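Local coordinates for protein gamma-D-glutamyl-L-lysine dipeptidyl-peptidase (Bacillus cereus ATCC 10987, PDB 3H41) that probably hydrolyses the gamma-D-glutamyl-L-lysine bond of murein peptides and releases L-Ala-gamma-D-Glu, as a cysteine peptidase of the NlpC/P60 (C40) family, at residues S7-D12 with K103-N108; V13-L18 with V37-W42; L60-L65 with E94-W99; Q68-V73 with V82-Q87. All coordinates share one frame; numbering follows the deposited sequence.

Interaction 1 of 4, residues S7-D12 with K103-N108; sequences SKAFID and KQLTYN
F10 and T106 form an antiparallel hydrogen-bonded pair between strand 8-11 and the short strand 105-106. F10 N gives to T106 O at 2.9 Å, and T106 N gives back to F10 O at 2.8 Å. A third backbone bond runs from D12 N to Q104 O at 2.8 Å. L105 CA also lies close to F10 O.

Apolar contacts flank the backbone. I11 CD1 meets L105 CD2 at 3.8 Å, and L105 CD1 reaches A9 CB at 4.1 Å, so the two branches of L105 touch different residues. F10 CE2 lies 4.1 Å from Y107 CD2, with the tyrosine atom at the edge of the F10 ring.

One polar side chain packs on carbon. D12 CG stands anti to its backbone N (chi1 -166°), and OD1 comes to 3.5 Å from T106 CG2. D12 OD2 accepts a hydrogen bond from N35 ND2, outside the two segments.

The contact forms one edge of a five-stranded antiparallel sheet, with strand 105-106 as the edge strand. Strand 69-76 pairs with the other side of strand 8-11. Helix 109-113 packs against F10 and Y107, and F111 meets the F10 ring edge-to-face.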
loop_
_atom_site.group_PDB
_atom_site.type_symbol
_atom_site.label_atom_id
_atom_site.label_comp_id
_atom_site.label_asym_id
_atom_site.label_seq_id
_atom_site.Cartn_x
_atom_site.Cartn_y
_atom_site.Cartn_z
ATOM N N SER A 7 -18.004 12.054 -7.632
ATOM C CA SER A 7 -16.989 13.042 -8.062
ATOM C C SER A 7 -15.596 12.722 -7.506
ATOM O O SER A 7 -15.417 11.769 -6.748
ATOM C CB SER A 7 -17.430 14.458 -7.698
ATOM O OG SER A 7 -17.357 14.665 -6.291
ATOM N N LYS A 8 -14.623 13.525 -7.928
ATOM C CA LYS A 8 -13.221 13.209 -7.823
ATOM C C LYS A 8 -12.649 13.810 -6.540
ATOM O O LYS A 8 -12.974 14.935 -6.155
ATOM C CB LYS A 8 -12.518 13.719 -9.087
ATOM C CG LYS A 8 -11.054 13.406 -9.230
ATOM C CD LYS A 8 -10.402 14.152 -10.427
ATOM C CE LYS A 8 -11.049 13.828 -11.789
ATOM N NZ LYS A 8 -10.157 13.088 -12.728
ATOM N N ALA A 9 -11.858 13.035 -5.807
ATOM C CA ALA A 9 -11.197 13.598 -4.657
ATOM C C ALA A 9 -9.850 12.917 -4.499
ATOM O O ALA A 9 -9.562 11.923 -5.171
ATOM C CB ALA A 9 -12.056 13.476 -3.402
ATOM N N PHE A 10 -9.040 13.474 -3.618
ATOM C CA PHE A 10 -7.687 12.972 -3.366
ATOM C C PHE A 10 -7.442 12.733 -1.881
ATOM O O PHE A 10 -7.838 13.526 -1.047
ATOM C CB PHE A 10 -6.677 13.980 -3.925
ATOM C CG PHE A 10 -6.773 14.114 -5.432
ATOM C CD1 PHE A 10 -6.102 13.236 -6.272
ATOM C CD2 PHE A 10 -7.618 15.034 -5.984
ATOM C CE1 PHE A 10 -6.221 13.320 -7.659
ATOM C CE2 PHE A 10 -7.747 15.128 -7.366
ATOM C CZ PHE A 10 -7.054 14.270 -8.198
ATOM N N ILE A 11 -6.711 11.675 -1.564
ATOM C CA ILE A 11 -6.299 11.416 -0.181
ATOM C C ILE A 11 -5.412 12.536 0.360
ATOM O O ILE A 11 -4.425 12.895 -0.274
ATOM C CB ILE A 11 -5.549 10.065 -0.092
ATOM C CG1 ILE A 11 -6.405 8.949 -0.676
ATOM C CG2 ILE A 11 -5.116 9.765 1.352
ATOM C CD1 ILE A 11 -7.746 8.715 -0.026
ATOM N N ASP A 12 -5.763 13.048 1.543
ATOM C CA ASP A 12 -5.143 14.238 2.121
ATOM C C ASP A 12 -4.357 13.894 3.381
ATOM O O ASP A 12 -3.933 14.787 4.092
ATOM C CB ASP A 12 -6.197 15.335 2.386
ATOM C CG ASP A 12 -5.568 16.716 2.675
ATOM O OD1 ASP A 12 -4.621 17.092 1.975
ATOM O OD2 ASP A 12 -6.001 17.417 3.625
ATOM N N LYS A 103 -13.131 14.101 6.021
ATOM C CA LYS A 103 -12.092 15.042 6.374
ATOM C C LYS A 103 -10.686 14.615 5.991
ATOM O O LYS A 103 -9.768 15.435 6.088
ATOM C CB LYS A 103 -12.115 15.372 7.869
ATOM C CG LYS A 103 -11.818 14.204 8.809
ATOM C CD LYS A 103 -12.079 14.621 10.251
ATOM C CE LYS A 103 -11.691 13.558 11.247
ATOM N NZ LYS A 103 -12.015 13.974 12.662
ATOM N N GLN A 104 -10.542 13.368 5.539
ATOM C CA GLN A 104 -9.271 12.865 5.033
ATOM C C GLN A 104 -9.115 13.000 3.517
ATOM O O GLN A 104 -8.133 12.504 2.962
ATOM C CB GLN A 104 -9.085 11.401 5.455
ATOM C CG GLN A 104 -8.807 11.263 6.952
ATOM C CD GLN A 104 -8.471 9.827 7.311
ATOM O OE1 GLN A 104 -8.955 8.907 6.661
ATOM N NE2 GLN A 104 -7.642 9.638 8.335
ATOM N N LEU A 105 -10.075 13.672 2.871
ATOM C CA LEU A 105 -10.080 13.884 1.411
ATOM C C LEU A 105 -9.891 15.372 1.152
ATOM O O LEU A 105 -10.209 16.210 2.000
ATOM C CB LEU A 105 -11.406 13.447 0.790
ATOM C CG LEU A 105 -11.707 11.965 0.757
ATOM C CD1 LEU A 105 -13.089 11.753 0.134
ATOM C CD2 LEU A 105 -10.619 11.174 -0.003
ATOM N N THR A 106 -9.354 15.703 -0.021
ATOM C CA THR A 106 -9.298 17.084 -0.426
ATOM C C THR A 106 -9.502 17.161 -1.942
ATOM O O THR A 106 -9.606 16.132 -2.650
ATOM C CB THR A 106 -7.964 17.739 -0.001
ATOM O OG1 THR A 106 -8.044 19.151 -0.225
ATOM C CG2 THR A 106 -6.795 17.158 -0.745
ATOM N N TYR A 107 -9.596 18.390 -2.442
ATOM C CA TYR A 107 -9.573 18.613 -3.895
ATOM C C TYR A 107 -8.894 19.949 -4.140
ATOM O O TYR A 107 -9.275 20.943 -3.542
ATOM C CB TYR A 107 -10.984 18.646 -4.499
ATOM C CG TYR A 107 -10.947 18.772 -6.027
ATOM C CD1 TYR A 107 -10.833 20.027 -6.643
ATOM C CD2 TYR A 107 -10.919 17.652 -6.832
ATOM C CE1 TYR A 107 -10.771 20.148 -8.032
ATOM C CE2 TYR A 107 -10.842 17.756 -8.219
ATOM C CZ TYR A 107 -10.763 19.004 -8.806
ATOM O OH TYR A 107 -10.679 19.109 -10.179
ATOM N N ASN A 108 -7.873 19.959 -4.978
ATOM C CA ASN A 108 -7.231 21.197 -5.401
ATOM C C ASN A 108 -7.056 21.123 -6.915
ATOM O O ASN A 108 -6.521 20.142 -7.442
ATOM C CB ASN A 108 -5.898 21.354 -4.678
ATOM C CG ASN A 108 -5.147 22.591 -5.096
ATOM O OD1 ASN A 108 -4.322 22.518 -5.993
ATOM N ND2 ASN A 108 -5.363 23.699 -4.408
#

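Interaction 2 of 4, residues V13-L18 with V37-W42; sequences VSAATL and VDLWKW
V37 packs against V13, S14 and A15, and its two methyl groups have different partners. V37 CG1 lies 3.8 Å from V13 CB and also packs against A15 O at 3.7 Å. The V13 and V37 side chains cross at about a right angle. S14 OG, set between its backbone N and carbonyl carbon (chi1 57°), comes to 3.1 Å from V37 CG2, a close approach of a hydroxyl to a methyl. Two residues on, L39 reaches in with one branch: CD1 touches A15 CB at 3.7 Å. W42 makes a looser contact, with CZ3 4.3 Å from T17 OG1.

A water joins the two backbones where they come together. It accepts from S14 N at 3.0 Å and from V37 N at 3.2 Å.

Further out, the helix start is held by D38. Its OD1 accepts from K41 N at 3.0 Å, and the donor comes from above the carboxylate plane. Other residues position the polar ends: T17 OG1 bonds to Q63 NE2 on strand 60-65, and W42 NE1 bonds to D29 OD1.

The arrangement is buried strand-to-helix packing. The first turn of helix 39-45, with D38 as its N-cap, lies against strand 15-19, which pairs with strand 60-65 in a two-stranded antiparallel sheet.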
loop_
_atom_site.group_PDB
_atom_site.type_symbol
_atom_site.label_atom_id
_atom_site.label_comp_id
_atom_site.label_asym_id
_atom_site.label_seq_id
_atom_site.Cartn_x
_atom_site.Cartn_y
_atom_site.Cartn_z
ATOM N N VAL A 13 -4.128 12.590 3.628
ATOM C CA VAL A 13 -3.360 12.160 4.787
ATOM C C VAL A 13 -2.297 11.207 4.285
ATOM O O VAL A 13 -2.355 10.709 3.132
ATOM C CB VAL A 13 -4.275 11.506 5.918
ATOM C CG1 VAL A 13 -5.094 12.590 6.610
ATOM C CG2 VAL A 13 -5.171 10.393 5.358
ATOM N N SER A 14 -1.303 10.940 5.121
ATOM C CA SER A 14 -0.197 10.069 4.665
ATOM C C SER A 14 -0.747 8.725 4.183
ATOM O O SER A 14 -0.411 8.255 3.091
ATOM C CB SER A 14 0.853 9.889 5.739
ATOM O OG SER A 14 0.251 9.368 6.918
ATOM N N ALA A 15 -1.623 8.134 4.975
ATOM C CA ALA A 15 -2.404 7.006 4.515
ATOM C C ALA A 15 -3.793 6.976 5.175
ATOM O O ALA A 15 -3.934 7.189 6.405
ATOM C CB ALA A 15 -1.640 5.686 4.682
ATOM N N ALA A 16 -4.814 6.837 4.324
ATOM C CA ALA A 16 -6.206 6.682 4.769
ATOM C C ALA A 16 -6.573 5.206 4.841
ATOM O O ALA A 16 -6.314 4.444 3.929
ATOM C CB ALA A 16 -7.178 7.394 3.848
ATOM N N THR A 17 -7.267 4.842 5.914
ATOM C CA THR A 17 -7.727 3.483 6.119
ATOM C C THR A 17 -9.205 3.448 5.768
ATOM O O THR A 17 -9.977 4.283 6.256
ATOM C CB THR A 17 -7.493 3.130 7.581
ATOM O OG1 THR A 17 -6.082 3.221 7.836
ATOM C CG2 THR A 17 -7.970 1.701 7.890
ATOM N N LEU A 18 -9.559 2.519 4.880
ATOM C CA LEU A 18 -10.914 2.347 4.434
ATOM C C LEU A 18 -11.590 1.174 5.170
ATOM O O LEU A 18 -11.029 0.078 5.294
ATOM C CB LEU A 18 -10.943 2.107 2.926
ATOM C CG LEU A 18 -10.843 3.404 2.082
ATOM C CD1 LEU A 18 -9.473 4.039 2.205
ATOM C CD2 LEU A 18 -11.173 3.036 0.625
ATOM N N VAL A 37 -3.174 11.972 10.323
ATOM C CA VAL A 37 -3.153 10.686 11.009
ATOM C C VAL A 37 -1.927 10.559 11.896
ATOM O O VAL A 37 -0.949 11.275 11.700
ATOM C CB VAL A 37 -3.168 9.508 9.997
ATOM C CG1 VAL A 37 -4.474 9.503 9.188
ATOM C CG2 VAL A 37 -1.946 9.484 9.046
ATOM N N ASP A 38 -1.964 9.614 12.847
ATOM C CA ASP A 38 -0.738 9.123 13.477
ATOM C C ASP A 38 -0.736 7.602 13.494
ATOM O O ASP A 38 -1.233 6.970 14.426
ATOM C CB ASP A 38 -0.571 9.698 14.883
ATOM C CG ASP A 38 0.766 9.321 15.509
ATOM O OD1 ASP A 38 1.496 8.403 15.024
ATOM O OD2 ASP A 38 1.082 9.948 16.512
ATOM N N LEU A 39 -0.202 7.017 12.435
ATOM C CA LEU A 39 -0.318 5.583 12.221
ATOM C C LEU A 39 0.663 4.756 13.039
ATOM O O LEU A 39 0.406 3.561 13.256
ATOM C CB LEU A 39 -0.180 5.250 10.729
ATOM C CG LEU A 39 -1.322 5.823 9.858
ATOM C CD1 LEU A 39 -1.132 5.567 8.362
ATOM C CD2 LEU A 39 -2.683 5.302 10.313
ATOM N N TRP A 40 1.782 5.341 13.462
ATOM C CA TRP A 40 2.641 4.666 14.440
ATOM C C TRP A 40 1.944 4.595 15.805
ATOM O O TRP A 40 1.946 3.549 16.458
ATOM C CB TRP A 40 4.031 5.301 14.570
ATOM C CG TRP A 40 4.892 5.217 13.348
ATOM C CD1 TRP A 40 5.478 6.255 12.726
ATOM C CD2 TRP A 40 5.248 4.035 12.575
ATOM N NE1 TRP A 40 6.201 5.827 11.656
ATOM C CE2 TRP A 40 6.063 4.470 11.527
ATOM C CE3 TRP A 40 4.964 2.672 12.682
ATOM C CZ2 TRP A 40 6.587 3.608 10.585
ATOM C CZ3 TRP A 40 5.514 1.792 11.752
ATOM C CH2 TRP A 40 6.301 2.271 10.704
ATOM N N LYS A 41 1.347 5.690 16.257
ATOM C CA LYS A 41 0.509 5.623 17.443
ATOM C C LYS A 41 -0.596 4.585 17.317
ATOM O O LYS A 41 -0.827 3.819 18.251
ATOM C CB LYS A 41 -0.139 6.956 17.763
ATOM C CG LYS A 41 -0.941 6.918 19.053
ATOM C CD LYS A 41 -1.785 8.188 19.267
ATOM C CE LYS A 41 -1.197 9.138 20.267
ATOM N NZ LYS A 41 -2.297 9.960 20.869
ATOM N N TRP A 42 -1.280 4.543 16.175
ATOM C CA TRP A 42 -2.359 3.574 15.991
ATOM C C TRP A 42 -1.881 2.126 16.157
ATOM O O TRP A 42 -2.386 1.384 17.012
ATOM C CB TRP A 42 -2.971 3.729 14.622
ATOM C CG TRP A 42 -4.116 2.823 14.353
ATOM C CD1 TRP A 42 -5.194 2.598 15.170
ATOM C CD2 TRP A 42 -4.359 2.098 13.160
ATOM N NE1 TRP A 42 -6.067 1.733 14.564
ATOM C CE2 TRP A 42 -5.594 1.421 13.324
ATOM C CE3 TRP A 42 -3.631 1.900 11.966
ATOM C CZ2 TRP A 42 -6.116 0.579 12.346
ATOM C CZ3 TRP A 42 -4.153 1.089 11.000
ATOM C CH2 TRP A 42 -5.390 0.438 11.173
HETATM O O HOH W 1 -1.515 12.579 7.637
#

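Interaction 3 of 4, residues L60-L65 with E94-W99. With ALA (alanine), chain B.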
loop_
_atom_site.group_PDB
_atom_site.type_symbol
_atom_site.label_atom_id
_atom_site.label_comp_id
_atom_site.label_asym_id
_atom_site.label_seq_id
_atom_site.Cartn_x
_atom_site.Cartn_y
_atom_site.Cartn_z
ATOM N N LEU A 60 -11.957 -3.789 7.864
ATOM C CA LEU A 60 -11.165 -2.996 6.916
ATOM C C LEU A 60 -11.161 -3.526 5.486
ATOM O O LEU A 60 -11.295 -4.722 5.228
ATOM C CB LEU A 60 -9.715 -2.914 7.383
ATOM C CG LEU A 60 -9.446 -2.364 8.786
ATOM C CD1 LEU A 60 -7.910 -2.247 9.092
ATOM C CD2 LEU A 60 -10.181 -1.031 9.064
ATOM N N GLU A 61 -10.935 -2.599 4.564
ATOM C CA GLU A 61 -10.901 -2.887 3.144
ATOM C C GLU A 61 -9.511 -2.745 2.576
ATOM O O GLU A 61 -8.998 -3.670 1.971
ATOM C CB GLU A 61 -11.839 -1.924 2.422
ATOM C CG GLU A 61 -13.308 -2.146 2.729
ATOM C CD GLU A 61 -13.892 -3.362 2.019
ATOM O OE1 GLU A 61 -13.137 -4.264 1.558
ATOM O OE2 GLU A 61 -15.137 -3.411 1.925
ATOM N N THR A 62 -8.920 -1.560 2.745
ATOM C CA THR A 62 -7.623 -1.266 2.171
ATOM C C THR A 62 -7.093 0.028 2.780
ATOM O O THR A 62 -7.708 0.599 3.658
ATOM C CB THR A 62 -7.673 -1.148 0.630
ATOM O OG1 THR A 62 -6.329 -1.107 0.096
ATOM C CG2 THR A 62 -8.492 0.081 0.202
ATOM N N GLN A 63 -5.937 0.463 2.329
ATOM C CA GLN A 63 -5.481 1.795 2.658
ATOM C C GLN A 63 -5.064 2.479 1.383
ATOM O O GLN A 63 -4.625 1.802 0.443
ATOM C CB GLN A 63 -4.296 1.746 3.620
ATOM C CG GLN A 63 -4.640 1.283 5.073
ATOM C CD GLN A 63 -3.406 1.256 5.944
ATOM O OE1 GLN A 63 -2.318 0.859 5.482
ATOM N NE2 GLN A 63 -3.537 1.722 7.193
ATOM N N ALA A 64 -5.212 3.809 1.342
ATOM C CA ALA A 64 -4.844 4.610 0.168
ATOM C C ALA A 64 -3.878 5.679 0.610
ATOM O O ALA A 64 -4.054 6.267 1.692
ATOM C CB ALA A 64 -6.085 5.231 -0.473
ATOM N N LEU A 65 -2.856 5.931 -0.203
ATOM C CA LEU A 65 -1.817 6.898 0.179
ATOM C C LEU A 65 -2.116 8.357 -0.206
ATOM O O LEU A 65 -2.832 8.621 -1.173
ATOM C CB LEU A 65 -0.474 6.515 -0.439
ATOM C CG LEU A 65 0.070 5.096 -0.169
ATOM C CD1 LEU A 65 1.472 4.882 -0.809
ATOM C CD2 LEU A 65 0.068 4.799 1.336
ATOM N N GLU A 94 -14.080 0.360 -11.171
ATOM C CA GLU A 94 -13.461 1.689 -11.079
ATOM C C GLU A 94 -12.392 1.805 -9.994
ATOM O O GLU A 94 -11.485 2.620 -10.095
ATOM C CB GLU A 94 -14.515 2.761 -10.823
ATOM C CG GLU A 94 -13.971 4.184 -11.020
ATOM C CD GLU A 94 -15.062 5.253 -11.105
ATOM O OE1 GLU A 94 -16.269 4.913 -11.000
ATOM O OE2 GLU A 94 -14.695 6.437 -11.276
ATOM N N GLY A 95 -12.509 1.011 -8.942
ATOM C CA GLY A 95 -11.561 1.105 -7.838
ATOM C C GLY A 95 -11.975 0.270 -6.641
ATOM O O GLY A 95 -13.060 -0.317 -6.626
ATOM N N TYR A 96 -11.109 0.261 -5.632
ATOM C CA TYR A 96 -11.309 -0.541 -4.431
ATOM C C TYR A 96 -12.237 0.182 -3.498
ATOM O O TYR A 96 -11.984 1.330 -3.131
ATOM C CB TYR A 96 -9.968 -0.857 -3.715
ATOM C CG TYR A 96 -10.064 -2.155 -2.953
ATOM C CD1 TYR A 96 -10.740 -2.215 -1.753
ATOM C CD2 TYR A 96 -9.526 -3.342 -3.454
ATOM C CE1 TYR A 96 -10.859 -3.374 -1.071
ATOM C CE2 TYR A 96 -9.659 -4.538 -2.757
ATOM C CZ TYR A 96 -10.341 -4.535 -1.555
ATOM O OH TYR A 96 -10.538 -5.671 -0.805
ATOM N N PRO A 97 -13.339 -0.472 -3.112
ATOM C CA PRO A 97 -14.340 0.222 -2.326
ATOM C C PRO A 97 -14.093 0.203 -0.823
ATOM O O PRO A 97 -13.529 -0.750 -0.283
ATOM C CB PRO A 97 -15.594 -0.539 -2.658
ATOM C CG PRO A 97 -15.114 -1.938 -2.763
ATOM C CD PRO A 97 -13.806 -1.810 -3.514
ATOM N N GLY A 98 -14.537 1.254 -0.159
ATOM C CA GLY A 98 -14.588 1.273 1.284
ATOM C C GLY A 98 -14.945 2.629 1.839
ATOM O O GLY A 98 -15.029 3.578 1.118
ATOM N N TRP A 99 -15.124 2.688 3.149
ATOM C CA TRP A 99 -15.584 3.883 3.848
ATOM C C TRP A 99 -14.452 4.548 4.613
ATOM O O TRP A 99 -13.619 3.875 5.261
ATOM C CB TRP A 99 -16.718 3.514 4.814
ATOM C CG TRP A 99 -17.955 3.043 4.142
ATOM C CD1 TRP A 99 -18.254 1.774 3.751
ATOM C CD2 TRP A 99 -19.107 3.847 3.823
ATOM N NE1 TRP A 99 -19.511 1.751 3.159
ATOM C CE2 TRP A 99 -20.052 3.007 3.204
ATOM C CE3 TRP A 99 -19.408 5.200 3.982
ATOM C CZ2 TRP A 99 -21.293 3.470 2.759
ATOM C CZ3 TRP A 99 -20.647 5.665 3.533
ATOM C CH2 TRP A 99 -21.569 4.804 2.932
HETATM N N ALA B . -8.624 -6.282 1.344
HETATM C CA ALA B . -7.706 -6.858 2.423
HETATM C C ALA B . -7.570 -8.367 2.257
HETATM O O ALA B . -8.487 -9.026 1.746
HETATM C CB ALA B . -8.250 -6.559 3.817
#
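E61 and Y96 meet in a buried contact between two strands that cross without pairing. Strand 60-65 runs at 103° to strand 96-99, and their axes pass 6.7 Å apart. Both segments belong to the first SH3-like domain, and the contact lies beside the bound alanine.

The Y96 ring touches both residues of strand 60-65 that face it. T62 CB lies over one face of the ring, and T62 CG2 is 3.8 Å from Y96 CD1. Farther out on the ring, Y96 CE1 lies 3.6 Å from E61 OE1. The E61 and Y96 side chains cross at about a right angle, with carboxylate and ring planes 73° apart.

E61 bends at its second torsion (chi2 -76°), which turns CD aside. Its CG packs on P97 O at 3.3 Å and on G98 CA at 3.9 Å. P97 O is buried here and has no hydrogen-bond partner in the model. A salt bridge to R91 NH1 holds E61 OE1.

The alanine amino group is gripped at this crossing. ALA N gives a hydrogen bond to E61 O at 2.7 Å and lies 2.9 Å from Y96 OH. D234 adds to the grip: OD1 bonds to the alanine and OD2 to Y96 OH. This is the substrate-binding site for the L-Ala end of the dipeptide, built jointly by the SH3-like and catalytic domains.

Interaction 4 of 4, residues Q68-V73 with V82-Q87; sequences QEVTVV and VLVHGQ
V70, T71 and V72 pair with V84, L83 and V82 in antiparallel register, with T71 and L83 the hydrogen-bonded pair between two non-hydrogen-bonded ones. T71 N gives to L83 O at 3.0 Å, and L83 N gives to T71 O at 2.9 Å. H85 N extends the pairing to E69 O.

Valines pack on one face. V70 CB meets V82 CB at 3.9 Å, and L18 of strand 15-19 touches V82 and V84. On the face of T71 and L83, V73 CG1 lies 3.9 Å from L83 CD1.

H85 turns back over the neighbouring strand. H85 CG is anti to the carbonyl carbon (chi1 -63°). H85 NE2 gives a hydrogen bond to T71 OG1 at 2.7 Å. The hydroxyl oxygen lies in the ring plane. One ring face lies over the backbone at E69 C and V70 N. E69 OE2 approaches H85 CE1 at 3.2 Å, with carboxylate and ring planes 46° apart. That carboxylate also forms a salt bridge with K8, and T71 OG1 bonds to E94.

Q68 crosses V84 at about a right angle. Its NE2 packs on V84 CG1 and gives to H85 O at 3.0 Å, nearly along the C=O axis. A water accepts from both Q68 NE2 and Q87 NE2. Q87 OE1 bonds to T62, beside the substrate site.

The arrangement is a beta hairpin of strands 69-76 and 79-84 in the SH3-like domain. A type II turn, V84 to Q87 with G86 within it, leads the chain out.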
loop_
_atom_site.group_PDB
_atom_site.type_symbol
_atom_site.label_atom_id
_atom_site.label_comp_id
_atom_site.label_asym_id
_atom_site.label_seq_id
_atom_site.Cartn_x
_atom_site.Cartn_y
_atom_site.Cartn_z
ATOM N N GLN A 68 -3.394 9.812 -3.677
ATOM C CA GLN A 68 -4.096 8.829 -4.486
ATOM C C GLN A 68 -5.504 9.357 -4.787
ATOM O O GLN A 68 -6.121 10.032 -3.934
ATOM C CB GLN A 68 -4.145 7.472 -3.763
ATOM C CG GLN A 68 -4.472 6.279 -4.642
ATOM C CD GLN A 68 -3.936 4.931 -4.095
ATOM O OE1 GLN A 68 -3.394 4.832 -2.959
ATOM N NE2 GLN A 68 -4.065 3.891 -4.921
ATOM N N GLU A 69 -5.963 9.111 -6.021
ATOM C CA GLU A 69 -7.265 9.603 -6.464
ATOM C C GLU A 69 -8.351 8.591 -6.102
ATOM O O GLU A 69 -8.136 7.386 -6.183
ATOM C CB GLU A 69 -7.281 9.807 -7.965
ATOM C CG GLU A 69 -8.521 10.555 -8.463
ATOM C CD GLU A 69 -8.444 10.890 -9.961
ATOM O OE1 GLU A 69 -7.361 11.305 -10.435
ATOM O OE2 GLU A 69 -9.465 10.747 -10.662
ATOM N N VAL A 70 -9.513 9.105 -5.727
ATOM C CA VAL A 70 -10.650 8.283 -5.435
ATOM C C VAL A 70 -11.892 8.868 -6.141
ATOM O O VAL A 70 -11.931 10.067 -6.441
ATOM C CB VAL A 70 -10.942 8.175 -3.891
ATOM C CG1 VAL A 70 -9.663 7.725 -3.104
ATOM C CG2 VAL A 70 -11.538 9.465 -3.323
ATOM N N THR A 71 -12.884 8.005 -6.365
ATOM C CA THR A 71 -14.223 8.439 -6.757
ATOM C C THR A 71 -15.145 8.355 -5.536
ATOM O O THR A 71 -15.280 7.279 -4.953
ATOM C CB THR A 71 -14.793 7.563 -7.899
ATOM O OG1 THR A 71 -13.886 7.572 -9.017
ATOM C CG2 THR A 71 -16.284 8.037 -8.311
ATOM N N VAL A 72 -15.755 9.472 -5.147
ATOM C CA VAL A 72 -16.688 9.493 -4.020
ATOM C C VAL A 72 -18.052 9.038 -4.538
ATOM O O VAL A 72 -18.600 9.647 -5.483
ATOM C CB VAL A 72 -16.758 10.867 -3.309
ATOM C CG1 VAL A 72 -17.643 10.798 -2.070
ATOM C CG2 VAL A 72 -15.364 11.382 -2.946
ATOM N N VAL A 73 -18.574 7.954 -3.956
ATOM C CA VAL A 73 -19.842 7.355 -4.406
ATOM C C VAL A 73 -21.030 7.409 -3.425
ATOM O O VAL A 73 -22.175 7.204 -3.836
ATOM C CB VAL A 73 -19.629 5.884 -4.869
ATOM C CG1 VAL A 73 -18.645 5.818 -6.084
ATOM C CG2 VAL A 73 -19.166 5.001 -3.721
ATOM N N VAL A 82 -15.866 5.447 -1.042
ATOM C CA VAL A 82 -14.973 5.826 -2.149
ATOM C C VAL A 82 -14.514 4.591 -2.890
ATOM O O VAL A 82 -14.582 3.477 -2.363
ATOM C CB VAL A 82 -13.761 6.699 -1.672
ATOM C CG1 VAL A 82 -14.229 7.869 -0.838
ATOM C CG2 VAL A 82 -12.733 5.898 -0.850
ATOM N N LEU A 83 -14.148 4.777 -4.149
ATOM C CA LEU A 83 -13.458 3.764 -4.924
ATOM C C LEU A 83 -12.020 4.247 -5.170
ATOM O O LEU A 83 -11.800 5.297 -5.796
ATOM C CB LEU A 83 -14.163 3.504 -6.273
ATOM C CG LEU A 83 -15.667 3.243 -6.161
ATOM C CD1 LEU A 83 -16.285 3.059 -7.576
ATOM C CD2 LEU A 83 -15.938 2.033 -5.254
ATOM N N VAL A 84 -11.050 3.470 -4.690
ATOM C CA VAL A 84 -9.650 3.834 -4.791
ATOM C C VAL A 84 -9.093 3.437 -6.138
ATOM O O VAL A 84 -9.012 2.254 -6.498
ATOM C CB VAL A 84 -8.790 3.187 -3.661
ATOM C CG1 VAL A 84 -7.288 3.626 -3.807
ATOM C CG2 VAL A 84 -9.362 3.529 -2.229
ATOM N N HIS A 85 -8.697 4.432 -6.908
ATOM C CA HIS A 85 -8.178 4.163 -8.238
ATOM C C HIS A 85 -6.798 3.530 -8.050
ATOM O O HIS A 85 -6.028 3.912 -7.145
ATOM C CB HIS A 85 -8.000 5.467 -9.030
ATOM C CG HIS A 85 -9.273 6.226 -9.291
ATOM N ND1 HIS A 85 -9.345 7.254 -10.215
ATOM C CD2 HIS A 85 -10.515 6.106 -8.771
ATOM C CE1 HIS A 85 -10.579 7.728 -10.247
ATOM N NE2 HIS A 85 -11.305 7.065 -9.364
ATOM N N GLY A 86 -6.497 2.567 -8.902
ATOM C CA GLY A 86 -5.169 1.971 -8.930
ATOM C C GLY A 86 -5.005 0.774 -8.027
ATOM O O GLY A 86 -3.901 0.250 -7.899
ATOM N N GLN A 87 -6.115 0.323 -7.436
ATOM C CA GLN A 87 -6.135 -0.881 -6.644
ATOM C C GLN A 87 -7.143 -1.837 -7.247
ATOM O O GLN A 87 -8.319 -1.838 -6.881
ATOM C CB GLN A 87 -6.435 -0.548 -5.183
ATOM C CG GLN A 87 -5.291 0.237 -4.518
ATOM C CD GLN A 87 -5.435 0.314 -3.005
ATOM O OE1 GLN A 87 -6.360 -0.269 -2.427
ATOM N NE2 GLN A 87 -4.537 1.066 -2.357
HETATM O O HOH W 2 -2.134 1.324 -4.476
#

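Overall arrangement
Interactions 2 and 3 are buried, whereas interactions 1 and 4 are partly exposed. Interactions 1 and 4 lie in the same antiparallel sheet, where strand 8-11 of interaction 1 neighbours strand 69-76 of interaction 4; both rest on backbone hydrogen bonds. Interaction 3 reaches that sheet through strand 96-101, next to strand 79-84 of interaction 4. Its other strand, 60-65, pairs with strand 15-19 of interaction 2. Neither interaction 2 nor interaction 3 has a direct hydrogen bond between its segments. Interaction 2 is mainly apolar, with one bridging water, while interaction 3 brings polar groups to the alanine. Strand 15-19 also packs on the valine face of interaction 4.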